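HTH-type dhaKLM operon transcriptional activator DhaS (Lactococcus lactis, PDB 2IU5) activates transcription of the dhaKLM operon in complex with DhaQ in response to dihydroxyacetone, binding an inverted repeat that partially overlaps the -35 promoter sequence. Local coordinates at residues S62-N67 against Q97-K102. The protein carries 1 engineered substitution. Numbering follows the deposited sequence.
Sequences SWIFEN and QIFYQK
Phe65 reaches both Phe99 and Tyr100 with the CD1-CE1 side of its ring, CE1 lying 3.9 Å from CE2 of Phe99 and equally 3.9 Å from CE1 of Tyr100. Phe99 CE2 sits at the edge of the Phe65 ring, near its plane, whereas Tyr100 approaches obliquely; the Phe65 and Tyr100 side chains run past each other in opposite directions. Within helix 97-106, CD2 of Phe99 stands 3.4 Å above the centre of the Tyr100 ring, so the two aromatic partners of Phe65 are themselves in contact. The aliphatic part belongs to Ile64, whose CG2 meets Phe99 CZ at 4.0 Å; with CG1 beside the backbone N (chi1 -77°), CG2 is anti to that nitrogen and reaches Phe99. Side chains alone bridge the segments, whose axes stay 13.4 Å apart at a crossing angle of -120°. In this all-helical TetR-family fold the contact joins helix 57-73, which comes after the predicted helix-turn-helix motif, to helix 97-106 of the C-terminal regulatory region; Ile64 also touches Phe22 and Phe99 touches Met26, both on helix 13-28. An alanine at Phe65 would probably leave a gap beside Phe99 and Tyr100 and deprive Phe110 of a ring neighbour. The one polar group among the four buried side chains, Tyr100 OH, is hydrogen-bonded to the hydroxyl of Tyr92, while its contact with Phe65 CD1 is at 3.9 Å.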
ATOM      1  N   SER A  62      -0.954 -19.630  11.719  1.00 20.74           N
ATOM      2  CA  SER A  62       0.398 -19.128  11.498  1.00 21.70           C
ATOM      3  C   SER A  62       1.113 -20.045  10.515  1.00 21.30           C
ATOM      4  O   SER A  62       1.803 -19.591   9.584  1.00 21.30           O
ATOM      5  CB  SER A  62       1.146 -19.084  12.826  1.00 23.68           C
ATOM      6  OG  SER A  62       0.636 -18.025  13.617  1.00 30.01           O
ATOM      7  N   TRP A  63       0.951 -21.349  10.713  1.00 19.78           N
ATOM      8  CA  TRP A  63       1.612 -22.330   9.863  1.00 19.52           C
ATOM      9  C   TRP A  63       1.089 -22.230   8.434  1.00 18.36           C
ATOM     10  O   TRP A  63       1.869 -22.264   7.464  1.00 20.25           O
ATOM     11  CB  TRP A  63       1.450 -23.764  10.430  1.00 19.79           C
ATOM     12  CG  TRP A  63       2.279 -24.725   9.632  1.00 19.65           C
ATOM     13  CD1 TRP A  63       3.601 -24.971   9.792  1.00 21.96           C
ATOM     14  CD2 TRP A  63       1.846 -25.547   8.542  1.00 19.39           C
ATOM     15  NE1 TRP A  63       4.034 -25.896   8.884  1.00 23.95           N
ATOM     16  CE2 TRP A  63       2.976 -26.267   8.099  1.00 19.50           C
ATOM     17  CE3 TRP A  63       0.623 -25.749   7.894  1.00 20.78           C
ATOM     18  CZ2 TRP A  63       2.923 -27.180   7.046  1.00 20.69           C
ATOM     19  CZ3 TRP A  63       0.572 -26.653   6.845  1.00 22.75           C
ATOM     20  CH2 TRP A  63       1.719 -27.357   6.430  1.00 22.21           C
ATOM     21  N   ILE A  64      -0.226 -22.098   8.288  1.00 19.26           N
ATOM     22  CA  ILE A  64      -0.818 -21.975   6.961  1.00 18.61           C
ATOM     23  C   ILE A  64      -0.241 -20.758   6.237  1.00 19.81           C
ATOM     24  O   ILE A  64       0.121 -20.845   5.064  1.00 21.72           O
ATOM     25  CB  ILE A  64      -2.337 -21.872   7.078  1.00 19.70           C
ATOM     26  CG1 ILE A  64      -2.904 -23.264   7.347  1.00 19.94           C
ATOM     27  CG2 ILE A  64      -2.956 -21.320   5.807  1.00 22.69           C
ATOM     28  CD1 ILE A  64      -4.334 -23.188   7.912  1.00 22.07           C
ATOM     29  N   PHE A  65      -0.152 -19.631   6.933  1.00 20.08           N
ATOM     30  CA  PHE A  65       0.331 -18.404   6.292  1.00 21.50           C
ATOM     31  C   PHE A  65       1.775 -18.618   5.836  1.00 23.12           C
ATOM     32  O   PHE A  65       2.158 -18.267   4.705  1.00 24.82           O
ATOM     33  CB  PHE A  65       0.295 -17.248   7.299  1.00 22.76           C
ATOM     34  CG  PHE A  65      -1.081 -16.892   7.808  1.00 24.11           C
ATOM     35  CD1 PHE A  65      -2.227 -17.162   7.071  1.00 23.69           C
ATOM     36  CD2 PHE A  65      -1.205 -16.281   9.042  1.00 23.37           C
ATOM     37  CE1 PHE A  65      -3.482 -16.816   7.580  1.00 26.12           C
ATOM     38  CE2 PHE A  65      -2.444 -15.941   9.540  1.00 25.89           C
ATOM     39  CZ  PHE A  65      -3.567 -16.209   8.817  1.00 25.81           C
ATOM     40  N   GLU A  66       2.603 -19.196   6.696  1.00 21.98           N
ATOM     41  CA  GLU A  66       4.023 -19.331   6.358  1.00 24.51           C
ATOM     42  C   GLU A  66       4.208 -20.337   5.229  1.00 24.96           C
ATOM     43  O   GLU A  66       4.975 -20.108   4.289  1.00 26.57           O
ATOM     44  CB  GLU A  66       4.792 -19.820   7.570  1.00 27.00           C
ATOM     45  CG  GLU A  66       4.944 -18.798   8.656  1.00 29.22           C
ATOM     46  CD  GLU A  66       5.622 -19.393   9.880  1.00 32.85           C
ATOM     47  OE1 GLU A  66       5.596 -20.639  10.075  1.00 37.14           O
ATOM     48  OE2 GLU A  66       6.180 -18.595  10.646  1.00 34.42           O
ATOM     49  N   ASN A  67       3.505 -21.452   5.318  1.00 23.96           N
ATOM     50  CA  ASN A  67       3.696 -22.534   4.365  1.00 23.28           C
ATOM     51  C   ASN A  67       3.124 -22.176   3.002  1.00 22.34           C
ATOM     52  O   ASN A  67       3.761 -22.407   1.977  1.00 22.93           O
ATOM     53  CB  ASN A  67       2.953 -23.766   4.851  1.00 25.73           C
ATOM     54  CG  ASN A  67       2.975 -24.885   3.828  1.00 29.18           C
ATOM     55  OD1 ASN A  67       3.935 -25.647   3.775  1.00 33.22           O
ATOM     56  ND2 ASN A  67       1.915 -24.987   3.007  1.00 32.50           N
ATOM     57  N   GLN A  97     -10.644 -16.823  -0.901  1.00 19.33           N
ATOM     58  CA  GLN A  97     -11.006 -15.435  -0.659  1.00 19.20           C
ATOM     59  C   GLN A  97     -11.782 -15.282   0.657  1.00 19.53           C
ATOM     60  O   GLN A  97     -11.576 -14.319   1.406  1.00 19.49           O
ATOM     61  CB  GLN A  97     -11.845 -14.922  -1.814  1.00 20.95           C
ATOM     62  CG  GLN A  97     -12.402 -13.554  -1.641  1.00 26.16           C
ATOM     63  CD  GLN A  97     -13.665 -13.483  -2.438  1.00 35.48           C
ATOM     64  OE1 GLN A  97     -14.740 -13.852  -1.955  1.00 39.15           O
ATOM     65  NE2 GLN A  97     -13.548 -13.018  -3.675  1.00 38.45           N
ATOM     66  N   ILE A  98     -12.673 -16.219   0.959  1.00 18.34           N
ATOM     67  CA  ILE A  98     -13.480 -16.062   2.156  1.00 18.42           C
ATOM     68  C   ILE A  98     -12.593 -16.226   3.389  1.00 18.91           C
ATOM     69  O   ILE A  98     -12.708 -15.473   4.356  1.00 19.36           O
ATOM     70  CB  ILE A  98     -14.643 -17.040   2.200  1.00 19.83           C
ATOM     71  CG1 ILE A  98     -15.647 -16.645   1.130  1.00 20.42           C
ATOM     72  CG2 ILE A  98     -15.250 -17.104   3.608  1.00 19.83           C
ATOM     73  CD1 ILE A  98     -16.839 -17.527   1.037  1.00 25.71           C
ATOM     74  N   PHE A  99     -11.702 -17.209   3.362  1.00 17.85           N
ATOM     75  CA  PHE A  99     -10.715 -17.426   4.418  1.00 18.52           C
ATOM     76  C   PHE A  99      -9.971 -16.127   4.674  1.00 20.31           C
ATOM     77  O   PHE A  99      -9.868 -15.693   5.832  1.00 19.81           O
ATOM     78  CB  PHE A  99      -9.755 -18.526   3.940  1.00 19.43           C
ATOM     79  CG  PHE A  99      -8.615 -18.873   4.870  1.00 20.49           C
ATOM     80  CD1 PHE A  99      -8.763 -19.780   5.907  1.00 24.73           C
ATOM     81  CD2 PHE A  99      -7.375 -18.291   4.690  1.00 24.85           C
ATOM     82  CE1 PHE A  99      -7.693 -20.087   6.741  1.00 26.40           C
ATOM     83  CE2 PHE A  99      -6.311 -18.596   5.522  1.00 26.54           C
ATOM     84  CZ  PHE A  99      -6.471 -19.494   6.550  1.00 23.25           C
ATOM     85  N   TYR A 100      -9.448 -15.511   3.604  1.00 18.79           N
ATOM     86  CA  TYR A 100      -8.630 -14.306   3.794  1.00 20.15           C
ATOM     87  C   TYR A 100      -9.447 -13.090   4.194  1.00 19.78           C
ATOM     88  O   TYR A 100      -8.971 -12.261   4.983  1.00 19.36           O
ATOM     89  CB  TYR A 100      -7.622 -14.039   2.649  1.00 20.52           C
ATOM     90  CG  TYR A 100      -6.491 -15.015   2.803  1.00 19.90           C
ATOM     91  CD1 TYR A 100      -5.536 -14.825   3.810  1.00 21.94           C
ATOM     92  CD2 TYR A 100      -6.369 -16.119   1.981  1.00 20.94           C
ATOM     93  CE1 TYR A 100      -4.488 -15.702   3.997  1.00 21.62           C
ATOM     94  CE2 TYR A 100      -5.303 -17.019   2.160  1.00 21.71           C
ATOM     95  CZ  TYR A 100      -4.373 -16.791   3.171  1.00 22.16           C
ATOM     96  OH  TYR A 100      -3.329 -17.654   3.371  1.00 23.50           O
ATOM     97  N   GLN A 101     -10.665 -12.948   3.681  1.00 19.70           N
ATOM     98  CA  GLN A 101     -11.565 -11.914   4.191  1.00 19.96           C
ATOM     99  C   GLN A 101     -11.695 -12.042   5.711  1.00 20.58           C
ATOM    100  O   GLN A 101     -11.630 -11.038   6.444  1.00 20.78           O
ATOM    101  CB  GLN A 101     -12.976 -12.079   3.630  1.00 21.66           C
ATOM    102  CG  GLN A 101     -13.138 -11.750   2.188  1.00 26.13           C
ATOM    103  CD  GLN A 101     -14.580 -11.889   1.751  1.00 29.84           C
ATOM    104  OE1 GLN A 101     -15.405 -12.490   2.457  1.00 29.37           O
ATOM    105  NE2 GLN A 101     -14.898 -11.335   0.586  1.00 31.26           N
ATOM    106  N   LYS A 102     -11.879 -13.277   6.179  1.00 19.81           N
ATOM    107  CA  LYS A 102     -11.979 -13.505   7.612  1.00 19.54           C
ATOM    108  C   LYS A 102     -10.729 -13.149   8.375  1.00 20.22           C
ATOM    109  O   LYS A 102     -10.810 -12.578   9.456  1.00 21.56           O
ATOM    110  CB  LYS A 102     -12.443 -14.921   7.921  1.00 19.04           C
ATOM    111  CG  LYS A 102     -13.869 -15.146   7.496  1.00 18.76           C
ATOM    112  CD  LYS A 102     -14.266 -16.608   7.630  1.00 21.37           C
ATOM    113  CE  LYS A 102     -15.698 -16.775   7.173  1.00 22.32           C
ATOM    114  NZ  LYS A 102     -16.121 -18.197   6.996  1.00 23.22           N
TER